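Local coordinates for protein peptidoglycan D,D-transpeptidase FtsI (Burkholderia pseudomallei, PDB 6HZI) that probably cross-links peptidoglycan strands as a penicillin-binding D,D-transpeptidase of septal cell-wall synthesis, the class of enzyme that beta-lactam antibiotics acylate, at residues P288-A293 and G319-A324; M37-Q42 and Q189-Y194. All blocks are in the same frame, centred on the assembly; numbering follows the deposited sequence.

Contact 1 of 2, residues P288-A293 and G319-A324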
# COMPACT_ATOMS: atom_id res chain seq x y z
N PRO A 288 -11.37 0.02 9.63
CA PRO A 288 -10.49 -1.13 9.71
C PRO A 288 -9.87 -1.35 11.10
O PRO A 288 -9.64 -0.43 11.84
CB PRO A 288 -9.44 -0.80 8.64
CG PRO A 288 -9.41 0.72 8.59
CD PRO A 288 -10.86 1.12 8.80
N ARG A 289 -9.58 -2.60 11.39
CA ARG A 289 -8.90 -3.06 12.62
C ARG A 289 -7.41 -3.25 12.26
O ARG A 289 -6.52 -2.95 13.09
CB ARG A 289 -9.68 -4.28 13.13
CG ARG A 289 -9.09 -4.98 14.34
CD ARG A 289 -9.22 -4.28 15.70
NE ARG A 289 -8.75 -5.15 16.79
CZ ARG A 289 -9.47 -6.13 17.34
NH1 ARG A 289 -10.70 -6.38 16.91
NH2 ARG A 289 -8.96 -6.88 18.29
N ILE A 290 -7.13 -3.75 11.07
CA ILE A 290 -5.75 -4.14 10.69
C ILE A 290 -5.43 -3.57 9.32
O ILE A 290 -6.35 -3.46 8.49
CB ILE A 290 -5.56 -5.66 10.70
CG1 ILE A 290 -6.55 -6.38 9.79
CG2 ILE A 290 -5.62 -6.18 12.13
CD1 ILE A 290 -6.14 -7.83 9.51
N VAL A 291 -4.17 -3.18 9.14
CA VAL A 291 -3.53 -2.97 7.84
C VAL A 291 -2.64 -4.18 7.59
O VAL A 291 -1.89 -4.56 8.53
CB VAL A 291 -2.70 -1.68 7.88
CG1 VAL A 291 -1.67 -1.61 6.76
CG2 VAL A 291 -3.60 -0.44 7.89
N VAL A 292 -2.68 -4.71 6.37
CA VAL A 292 -1.84 -5.88 6.01
C VAL A 292 -1.06 -5.52 4.76
O VAL A 292 -1.68 -5.05 3.79
CB VAL A 292 -2.69 -7.15 5.86
CG1 VAL A 292 -1.89 -8.30 5.27
CG2 VAL A 292 -3.33 -7.59 7.17
N ALA A 293 0.24 -5.77 4.78
CA ALA A 293 1.11 -5.53 3.62
C ALA A 293 1.84 -6.82 3.28
O ALA A 293 2.34 -7.52 4.21
CB ALA A 293 2.07 -4.40 3.90
N GLY A 319 -8.29 -12.88 6.40
CA GLY A 319 -9.31 -13.78 6.96
C GLY A 319 -8.79 -14.52 8.19
O GLY A 319 -9.46 -14.50 9.26
N ASP A 320 -7.60 -15.11 8.12
CA ASP A 320 -7.13 -15.92 9.29
C ASP A 320 -7.01 -14.96 10.47
O ASP A 320 -7.41 -15.31 11.57
CB ASP A 320 -5.85 -16.71 8.98
CG ASP A 320 -6.05 -17.84 7.97
OD1 ASP A 320 -7.21 -18.28 7.83
OD2 ASP A 320 -5.06 -18.25 7.31
N THR A 321 -6.46 -13.77 10.23
CA THR A 321 -6.12 -12.85 11.35
C THR A 321 -7.42 -12.35 11.99
O THR A 321 -7.47 -12.19 13.24
CB THR A 321 -5.28 -11.66 10.88
OG1 THR A 321 -4.00 -12.09 10.43
CG2 THR A 321 -5.09 -10.68 12.00
N LEU A 322 -8.40 -12.00 11.16
CA LEU A 322 -9.67 -11.43 11.66
C LEU A 322 -10.40 -12.53 12.42
O LEU A 322 -10.85 -12.25 13.56
CB LEU A 322 -10.50 -10.88 10.50
CG LEU A 322 -10.05 -9.54 9.91
CD1 LEU A 322 -10.94 -9.16 8.74
CD2 LEU A 322 -10.08 -8.43 10.97
N ARG A 323 -10.47 -13.76 11.88
CA ARG A 323 -11.02 -14.92 12.66
C ARG A 323 -10.30 -15.06 14.02
O ARG A 323 -10.98 -14.91 15.05
CB ARG A 323 -10.99 -16.18 11.82
CG ARG A 323 -12.08 -16.12 10.75
CD ARG A 323 -12.17 -17.47 10.11
NE ARG A 323 -11.12 -17.65 9.12
CZ ARG A 323 -11.17 -17.16 7.90
NH1 ARG A 323 -12.21 -16.42 7.55
NH2 ARG A 323 -10.17 -17.39 7.05
N ALA A 324 -8.96 -15.14 14.02
CA ALA A 324 -8.07 -15.16 15.21
C ALA A 324 -8.35 -14.02 16.20
O ALA A 324 -8.11 -14.23 17.36
CB ALA A 324 -6.64 -15.13 14.77
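Thr-321, whose methyl group meets Ile-290, gives its OG1 a hydrogen bond to the carbonyl O of Ile-317 one turn earlier in helix 310-324. A single rotamer (chi1 -66°) places OG1 for this bond and CG2 anti to the backbone N, where the methyl faces the strand. Ile-290 CD1 reaches this methyl at 3.9 Å, the two side chains slanting across one another. Roughly at right angles to this contact, the same CD1 approaches Leu-322 CD2 at 4.2 Å, so one methyl of the strand rests against two consecutive residues of the helix. Ile-290 can extend in this direction because its CG1 sits between the backbone N and carbonyl carbon (chi1 56°). Here the strand starts with a classic beta bulge, Arg-289 and Ile-290 both facing Ala-283, which Leu-322 also touches. The salt bridge of the helix segment lies outside the interface: Arg-323 NH2 meets Asp-320 OD1 at 3.2 Å, tilted out of the carboxylate plane on its anti side, while Asn-21 of helix 12-28 holds OD2. What joins strand to helix is therefore apolar: buried methyl groups in van der Waals contact, with the threonine hydroxyl satisfied within its own helix.

Contact 2 of 2, residues M37-Q42 and Q189-Y194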
# COMPACT_ATOMS: atom_id res chain seq x y z
N MET A 37 3.44 -8.20 6.97
CA MET A 37 3.27 -7.65 8.33
C MET A 37 1.83 -7.17 8.54
O MET A 37 1.15 -6.85 7.55
CB MET A 37 4.27 -6.50 8.56
CG MET A 37 3.95 -5.20 7.85
SD MET A 37 5.20 -3.94 8.11
CE MET A 37 4.88 -3.47 9.81
N VAL A 38 1.41 -7.14 9.80
CA VAL A 38 0.06 -6.72 10.25
C VAL A 38 0.27 -5.67 11.31
O VAL A 38 1.09 -5.91 12.21
CB VAL A 38 -0.76 -7.90 10.80
CG1 VAL A 38 -2.18 -7.47 11.11
CG2 VAL A 38 -0.77 -9.05 9.79
N ILE A 39 -0.45 -4.56 11.15
CA ILE A 39 -0.50 -3.40 12.08
C ILE A 39 -1.92 -3.27 12.62
O ILE A 39 -2.89 -3.30 11.81
CB ILE A 39 -0.10 -2.13 11.33
CG1 ILE A 39 1.26 -2.31 10.65
CG2 ILE A 39 -0.15 -0.96 12.29
CD1 ILE A 39 1.85 -1.05 10.01
N ASP A 40 -2.03 -3.11 13.93
CA ASP A 40 -3.31 -2.78 14.59
C ASP A 40 -3.55 -1.30 14.33
O ASP A 40 -2.69 -0.48 14.68
CB ASP A 40 -3.26 -3.05 16.09
CG ASP A 40 -4.51 -2.59 16.81
OD1 ASP A 40 -5.51 -3.27 16.66
OD2 ASP A 40 -4.45 -1.57 17.51
N VAL A 41 -4.68 -0.97 13.75
CA VAL A 41 -4.98 0.41 13.31
C VAL A 41 -5.14 1.32 14.51
O VAL A 41 -4.68 2.44 14.37
CB VAL A 41 -6.22 0.45 12.40
CG1 VAL A 41 -6.68 1.88 12.16
CG2 VAL A 41 -5.92 -0.29 11.10
N GLN A 42 -5.76 0.88 15.61
CA GLN A 42 -6.10 1.79 16.76
C GLN A 42 -4.83 2.22 17.48
O GLN A 42 -4.81 3.38 17.99
CB GLN A 42 -7.10 1.18 17.75
CG GLN A 42 -8.55 1.50 17.41
CD GLN A 42 -8.82 2.98 17.17
OE1 GLN A 42 -8.70 3.48 16.05
NE2 GLN A 42 -9.17 3.73 18.22
N GLN A 189 7.57 0.95 5.32
CA GLN A 189 7.11 2.35 5.11
C GLN A 189 5.68 2.36 4.53
O GLN A 189 4.84 3.25 4.93
CB GLN A 189 8.13 3.07 4.24
CG GLN A 189 9.43 3.41 4.97
CD GLN A 189 10.41 4.04 4.01
OE1 GLN A 189 10.44 3.65 2.83
NE2 GLN A 189 11.16 5.05 4.50
N LEU A 190 5.37 1.41 3.64
CA LEU A 190 4.08 1.42 2.90
C LEU A 190 2.97 1.02 3.86
O LEU A 190 1.93 1.67 3.84
CB LEU A 190 4.11 0.48 1.69
CG LEU A 190 4.93 0.99 0.50
CD1 LEU A 190 4.95 -0.01 -0.67
CD2 LEU A 190 4.41 2.35 0.06
N ALA A 191 3.23 0.01 4.68
CA ALA A 191 2.32 -0.45 5.74
C ALA A 191 2.05 0.72 6.67
O ALA A 191 0.89 0.94 7.03
CB ALA A 191 2.90 -1.64 6.48
N ARG A 192 3.08 1.46 7.07
CA ARG A 192 2.87 2.58 8.01
C ARG A 192 2.06 3.68 7.30
O ARG A 192 1.12 4.19 7.91
CB ARG A 192 4.22 3.09 8.52
CG ARG A 192 4.12 4.33 9.40
CD ARG A 192 5.48 4.75 9.87
NE ARG A 192 6.46 4.90 8.79
CZ ARG A 192 7.68 5.30 9.01
NH1 ARG A 192 8.05 5.53 10.25
NH2 ARG A 192 8.53 5.44 8.02
N ALA A 193 2.43 4.03 6.07
CA ALA A 193 1.75 5.08 5.28
C ALA A 193 0.24 4.76 5.19
O ALA A 193 -0.57 5.69 5.45
CB ALA A 193 2.36 5.19 3.91
N TYR A 194 -0.12 3.50 4.90
CA TYR A 194 -1.55 3.08 4.78
C TYR A 194 -2.27 3.17 6.15
O TYR A 194 -3.51 3.30 6.10
CB TYR A 194 -1.69 1.70 4.13
CG TYR A 194 -1.82 1.76 2.64
CD1 TYR A 194 -0.72 2.05 1.86
CD2 TYR A 194 -3.02 1.54 2.00
CE1 TYR A 194 -0.81 2.16 0.48
CE2 TYR A 194 -3.14 1.65 0.62
CZ TYR A 194 -2.02 1.97 -0.13
OH TYR A 194 -2.03 2.06 -1.48
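Strand 37-40 and helix 189-194 run in nearly the same direction, their axes inclined by only 27° and 9.4 Å apart at closest approach. The backbones come nearest at Ile-39 and Ala-191, whose CA atoms are 7.5 Å from each other. At this point of nearest backbone approach the helix presents the small side chain of Ala-191, which points at the strand and is met by two larger residues. Met-37 SD touches Ala-191 CB at 3.6 Å, and Ile-39 CD1 touches the same methyl at 3.7 Å. Methionine gets there with CG between its backbone N and carbonyl carbon (chi1 74°), and a bend at the last torsion turns CE aside, leaving the sulfur as the touching atom. From Ile-39 it is the far end of the longer branch that arrives: CD1 also lies 3.7 Å from Ala-191 O and 4.1 Å from Arg-192 N, against the peptide that links these two residues. Val-38, between the two, points away from the helix and packs on Ile-290 and Val-292. Further along the helix, Tyr-194 OH is hydrogen-bonded to Ile-68 O, next to the serine of what is probably the SxxK motif, and its ring meets Phe-72 edge to face. A helix laid along a central antiparallel sheet, linking it to the helical part that carries this motif, is characteristic of the transpeptidase fold shared by penicillin-binding proteins and serine beta-lactamases.

From the N terminus, strand 33-40 enters the sheet first, and contact 2 closes a loop of 146 residues when helix 187-198 returns to it. Only later does the chain reach strand 290-297, from which contact 1 closes a much shorter loop of 25 residues onto helix 310-324. The loops are in series, neither nested nor crossed. Their two strands are antiparallel neighbours in the sheet, joined by probable hydrogen bonds such as Arg-289 O to Val-41 N at 2.8 Å. Contact 2 sets helix 187-198 against strand 33-40 on one face of the sheet, and contact 1 sets helix 310-324 against strand 290-297 on the opposite face, a three-layer alpha/beta/alpha arrangement.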